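Local coordinates for protein Polyphosphate:AMP phosphotransferase (Meiothermus ruber H328, PDB 5O6M) that transfers phosphate from inorganic polyphosphate to nucleotides, converting AMP to ADP and ADP to ATP, at residues Pro94-Gln97 / Glu98-Asp102; His124-Asp127 / Val128-Val131. The protein carries 1 engineered substitution. All coordinates share one frame; numbering follows the deposited sequence.

Interaction 1: residues Pro94-Gln97 / Glu98-Asp102; sequences PTEQ and ELARD. With ATP (adenosine-5'-triphosphate), chain X; PO4 (phosphate ion), chain B.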
# COMPACT_ATOMS: atom_id res chain seq x y z
N PRO D 94 -1.41 -16.83 -0.25
CA PRO D 94 -0.46 -15.74 -0.06
C PRO D 94 0.62 -15.70 -1.14
O PRO D 94 1.12 -16.73 -1.59
CB PRO D 94 0.15 -16.04 1.31
CG PRO D 94 -0.88 -16.85 2.02
CD PRO D 94 -1.56 -17.67 0.95
N THR D 95 0.97 -14.49 -1.56
CA THR D 95 2.10 -14.32 -2.46
C THR D 95 3.40 -14.40 -1.66
O THR D 95 3.41 -14.36 -0.43
CB THR D 95 2.00 -12.98 -3.20
OG1 THR D 95 2.17 -11.90 -2.27
CG2 THR D 95 0.64 -12.85 -3.85
N GLU D 96 4.52 -14.51 -2.38
CA GLU D 96 5.81 -14.54 -1.69
C GLU D 96 6.06 -13.24 -0.95
O GLU D 96 6.63 -13.24 0.16
CB GLU D 96 6.94 -14.83 -2.68
CG GLU D 96 8.23 -15.32 -2.01
CD GLU D 96 9.08 -14.20 -1.42
OE1 GLU D 96 9.05 -13.07 -1.96
OE2 GLU D 96 9.78 -14.45 -0.42
N GLN D 97 5.66 -12.12 -1.54
CA GLN D 97 5.76 -10.83 -0.85
C GLN D 97 4.98 -10.85 0.46
O GLN D 97 5.45 -10.31 1.48
CB GLN D 97 5.27 -9.72 -1.78
CG GLN D 97 5.57 -8.32 -1.27
CD GLN D 97 4.85 -7.26 -2.08
OE1 GLN D 97 4.70 -7.38 -3.29
NE2 GLN D 97 4.42 -6.19 -1.41
N GLU D 98 3.79 -11.46 0.47
CA GLU D 98 2.99 -11.50 1.69
C GLU D 98 3.54 -12.49 2.70
O GLU D 98 3.45 -12.25 3.91
CB GLU D 98 1.53 -11.82 1.36
CG GLU D 98 0.84 -10.75 0.53
CD GLU D 98 -0.55 -11.15 0.05
OE1 GLU D 98 -0.82 -12.37 -0.03
OE2 GLU D 98 -1.36 -10.25 -0.24
N LEU D 99 4.13 -13.60 2.24
CA LEU D 99 4.72 -14.57 3.16
C LEU D 99 6.02 -14.07 3.79
O LEU D 99 6.45 -14.61 4.81
CB LEU D 99 4.99 -15.89 2.43
CG LEU D 99 3.77 -16.71 2.01
CD1 LEU D 99 4.17 -17.81 1.02
CD2 LEU D 99 3.06 -17.31 3.22
N ALA D 100 6.65 -13.04 3.21
CA ALA D 100 7.88 -12.52 3.80
C ALA D 100 7.63 -11.74 5.08
O ALA D 100 8.60 -11.39 5.77
CB ALA D 100 8.60 -11.63 2.79
N ARG D 101 6.37 -11.46 5.41
CA ARG D 101 5.98 -10.87 6.68
C ARG D 101 5.06 -11.83 7.42
O ARG D 101 4.56 -12.81 6.87
CB ARG D 101 5.26 -9.53 6.49
CG ARG D 101 6.14 -8.40 6.02
CD ARG D 101 5.89 -8.13 4.56
NE ARG D 101 6.63 -6.97 4.07
CZ ARG D 101 7.01 -6.81 2.81
NH1 ARG D 101 6.71 -7.74 1.91
NH2 ARG D 101 7.67 -5.73 2.44
N ASP D 102 4.80 -11.51 8.69
CA ASP D 102 3.86 -12.29 9.47
C ASP D 102 2.52 -12.37 8.74
O ASP D 102 2.17 -11.50 7.95
CB ASP D 102 3.67 -11.67 10.85
CG ASP D 102 3.03 -10.29 10.79
OD1 ASP D 102 3.77 -9.30 10.68
OD2 ASP D 102 1.78 -10.21 10.86
PG ATP X . -13.06 -18.63 -3.22
O1G ATP X . -12.86 -17.71 -2.04
O2G ATP X . -13.21 -20.09 -2.82
O3G ATP X . -14.27 -18.23 -4.08
PB ATP X . -11.46 -17.91 -5.57
O1B ATP X . -11.26 -18.92 -6.63
O2B ATP X . -12.56 -16.88 -5.83
O3B ATP X . -11.78 -18.59 -4.16
PA ATP X . -9.22 -16.77 -4.01
O1A ATP X . -9.82 -15.66 -3.25
O2A ATP X . -7.83 -16.46 -4.57
O3A ATP X . -10.12 -17.11 -5.28
O5' ATP X . -9.00 -18.08 -3.04
C5' ATP X . -8.08 -19.12 -3.43
C4' ATP X . -7.62 -19.96 -2.27
O4' ATP X . -6.77 -19.21 -1.37
C3' ATP X . -8.72 -20.58 -1.39
O3' ATP X . -8.75 -21.99 -1.59
C2' ATP X . -8.27 -20.26 0.05
O2' ATP X . -8.40 -21.35 0.95
C1' ATP X . -6.79 -19.94 -0.17
N9 ATP X . -6.15 -19.18 0.90
C8 ATP X . -6.61 -18.06 1.53
N7 ATP X . -5.86 -17.66 2.53
C5 ATP X . -4.84 -18.60 2.56
C6 ATP X . -3.73 -18.76 3.41
N6 ATP X . -3.47 -17.98 4.46
N1 ATP X . -2.89 -19.79 3.16
C2 ATP X . -3.17 -20.61 2.14
N3 ATP X . -4.19 -20.57 1.29
C4 ATP X . -5.00 -19.53 1.56
P PO4 B . 9.24 -7.07 -0.80
O1 PO4 B . 7.92 -7.52 -0.25
O2 PO4 B . 10.07 -6.53 0.35
O3 PO4 B . 9.95 -8.24 -1.44
O4 PO4 B . 9.02 -5.98 -1.82
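Pro94 lays its CB against the branched end of Leu99, 3.7 Å from Leu99 CD2, while its CG and CD lie over a face of the adenine of the bound ATP; Pro94 CD is 3.3 Å from ATP N1. Just behind this ring the N-terminal end of helix 96-99 is capped by a reciprocal pair of bonds. Thr95 OG1 sits between its own backbone N and carbonyl carbon (chi1 68°), from where it accepts from Glu98 N at 3.2 Å. In return Glu98, extended beyond CG, brings OE1 back to Thr95 N at 3.2 Å, the amide arriving from above the carboxylate plane. The same OE1 is held by a salt bridge to Arg106, which probably helps to fix the carboxylate. Leu99 N closes the turn on Thr95 O at 2.9 Å. At the far end Arg101 bends at chi2 and its NH1 donates to Gln97 O, which lies in the guanidinium plane, at 2.9 Å. A phosphate ion, probably from the crystallisation liquor, lies beside this guanidinium, and Arg113 of a second subunit packs on Ala100 and Arg101. Thr95 and Glu98 form a classic capping box, here starting a one-turn helix directly after an adenine-contacting proline.

Interaction 2: residues His124-Asp127 / Val128-Val131; sequences HYED and VLVV. With ATP (adenosine-5'-triphosphate), chain X.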
# COMPACT_ATOMS: atom_id res chain seq x y z
N HIS D 124 -7.82 -13.78 8.14
CA HIS D 124 -6.70 -14.31 8.89
C HIS D 124 -6.96 -15.71 9.43
O HIS D 124 -6.01 -16.41 9.79
CB HIS D 124 -6.37 -13.36 10.05
CG HIS D 124 -7.58 -12.87 10.79
ND1 HIS D 124 -8.59 -12.16 10.18
CD2 HIS D 124 -7.93 -12.97 12.10
CE1 HIS D 124 -9.52 -11.86 11.07
NE2 HIS D 124 -9.14 -12.33 12.24
N TYR D 125 -8.22 -16.13 9.50
CA TYR D 125 -8.52 -17.46 10.02
C TYR D 125 -8.01 -18.56 9.10
O TYR D 125 -7.75 -19.67 9.57
CB TYR D 125 -10.02 -17.61 10.28
CG TYR D 125 -10.45 -16.83 11.50
CD1 TYR D 125 -10.28 -17.37 12.77
CD2 TYR D 125 -10.99 -15.56 11.40
CE1 TYR D 125 -10.64 -16.66 13.90
CE2 TYR D 125 -11.36 -14.85 12.52
CZ TYR D 125 -11.18 -15.40 13.78
OH TYR D 125 -11.54 -14.70 14.90
N GLU D 126 -7.83 -18.27 7.81
CA GLU D 126 -7.23 -19.25 6.91
C GLU D 126 -5.85 -19.70 7.39
O GLU D 126 -5.41 -20.79 7.01
CB GLU D 126 -7.13 -18.67 5.49
CG GLU D 126 -8.47 -18.41 4.83
CD GLU D 126 -9.21 -19.68 4.45
OE1 GLU D 126 -8.53 -20.70 4.20
OE2 GLU D 126 -10.46 -19.67 4.39
N ASP D 127 -5.16 -18.89 8.19
CA ASP D 127 -3.84 -19.26 8.68
C ASP D 127 -3.89 -20.19 9.89
O ASP D 127 -2.84 -20.54 10.42
CB ASP D 127 -3.04 -18.00 9.02
CG ASP D 127 -2.60 -17.24 7.78
OD1 ASP D 127 -1.74 -17.77 7.04
OD2 ASP D 127 -3.11 -16.13 7.53
N VAL D 128 -5.09 -20.61 10.32
CA VAL D 128 -5.23 -21.71 11.26
C VAL D 128 -6.26 -22.69 10.70
O VAL D 128 -6.81 -23.52 11.44
CB VAL D 128 -5.62 -21.23 12.66
CG1 VAL D 128 -4.52 -20.38 13.26
CG2 VAL D 128 -6.96 -20.50 12.62
N LEU D 129 -6.54 -22.59 9.41
CA LEU D 129 -7.48 -23.50 8.75
C LEU D 129 -6.75 -24.31 7.69
O LEU D 129 -6.19 -25.37 7.99
CB LEU D 129 -8.65 -22.72 8.14
CG LEU D 129 -9.60 -22.04 9.13
CD1 LEU D 129 -10.55 -21.11 8.39
CD2 LEU D 129 -10.38 -23.08 9.92
N VAL D 130 -6.75 -23.82 6.45
CA VAL D 130 -6.01 -24.51 5.39
C VAL D 130 -4.54 -24.67 5.80
O VAL D 130 -3.90 -25.67 5.47
CB VAL D 130 -6.16 -23.77 4.05
CG1 VAL D 130 -5.61 -22.35 4.15
CG2 VAL D 130 -5.45 -24.55 2.95
N VAL D 131 -4.00 -23.68 6.51
CA VAL D 131 -2.61 -23.77 6.97
C VAL D 131 -2.45 -24.94 7.94
O VAL D 131 -1.44 -25.65 7.92
CB VAL D 131 -2.17 -22.44 7.60
CG1 VAL D 131 -0.89 -22.64 8.41
CG2 VAL D 131 -1.97 -21.38 6.53
PG ATP X . -13.06 -18.63 -3.22
O1G ATP X . -12.86 -17.71 -2.04
O2G ATP X . -13.21 -20.09 -2.82
O3G ATP X . -14.27 -18.23 -4.08
PB ATP X . -11.46 -17.91 -5.57
O1B ATP X . -11.26 -18.92 -6.63
O2B ATP X . -12.56 -16.88 -5.83
O3B ATP X . -11.78 -18.59 -4.16
PA ATP X . -9.22 -16.77 -4.01
O1A ATP X . -9.82 -15.66 -3.25
O2A ATP X . -7.83 -16.46 -4.57
O3A ATP X . -10.12 -17.11 -5.28
O5' ATP X . -9.00 -18.08 -3.04
C5' ATP X . -8.08 -19.12 -3.43
C4' ATP X . -7.62 -19.96 -2.27
O4' ATP X . -6.77 -19.21 -1.37
C3' ATP X . -8.72 -20.58 -1.39
O3' ATP X . -8.75 -21.99 -1.59
C2' ATP X . -8.27 -20.26 0.05
O2' ATP X . -8.40 -21.35 0.95
C1' ATP X . -6.79 -19.94 -0.17
N9 ATP X . -6.15 -19.18 0.90
C8 ATP X . -6.61 -18.06 1.53
N7 ATP X . -5.86 -17.66 2.53
C5 ATP X . -4.84 -18.60 2.56
C6 ATP X . -3.73 -18.76 3.41
N6 ATP X . -3.47 -17.98 4.46
N1 ATP X . -2.89 -19.79 3.16
C2 ATP X . -3.17 -20.61 2.14
N3 ATP X . -4.19 -20.57 1.29
C4 ATP X . -5.00 -19.53 1.56
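Glu126 and Val130 meet over one face of the adenine of ATP: Val130 CG1 lies 3.4 Å from Glu126 OE1 and also approaches C2 of the base. Glu126 CB and CG lie over the imidazole part, with CB 3.4 Å from ATP N7, and the bend at chi2 (-71°) then turns the carboxylate so that OE1 meets the ribose, where ATP O2' gives it a weak hydrogen bond. Asp127 takes the other end of the base. Its OD1 accepts weakly from the exocyclic ATP N6 at 3.1 Å, and Val131 CG2 comes alongside that carboxylate, 3.7 Å from Asp127 OD1, while also approaching ATP N1.

The second shell fixes these groups through the backbone. Glu126 O accepts twice: Val131 N approaches nearly end-on to the carbonyl at 3.3 Å, whereas Leu129 N, at 3.2 Å, comes from above the carbonyl plane. One residue earlier, Tyr125 O receives Val128 N at 2.9 Å in a nearly straight bond, and Leu129 directs its CG and CD1 over this carbonyl, with CD1 also meeting Tyr125 CB. The chain thus turns tightly from a 3-10 segment into helix 130-133, bringing Val130 beside Glu126 and Val131 beside Asp127.

Farther out, Glu126 OE2 is held by Gln63 and by a salt bridge to Arg122, leaving OE1 turned to the ribose. Tyr125 reaches Lys165 with its hydroxyl and meets Trp224 edge-to-face; Leu129 and Val130 pack on helix 203-217. The acidic pair and the two valines form one wall of the adenosine site, backed by the turn and its outer partners, in a PPK2 kinase of the P-loop NTPase clan.

From the N terminus the chain leaves strand 86-90, an outermost strand of the parallel sheet within the subunit, and closes interaction 1 as a single short turn. It then runs through helix 105-108 and strand 117-121 before interaction 2 closes the turn into helix 130-133. The two local contacts therefore follow in series, neither nesting nor crossing, and they do not touch each other. ATP is what joins them: Pro94 of interaction 1 and Glu126 and Val130 of interaction 2 cover opposite faces of the adenine. The first turn lies at the subunit interface and the second in the buried interior, illustrating how successive post-strand turns can assemble one pocket.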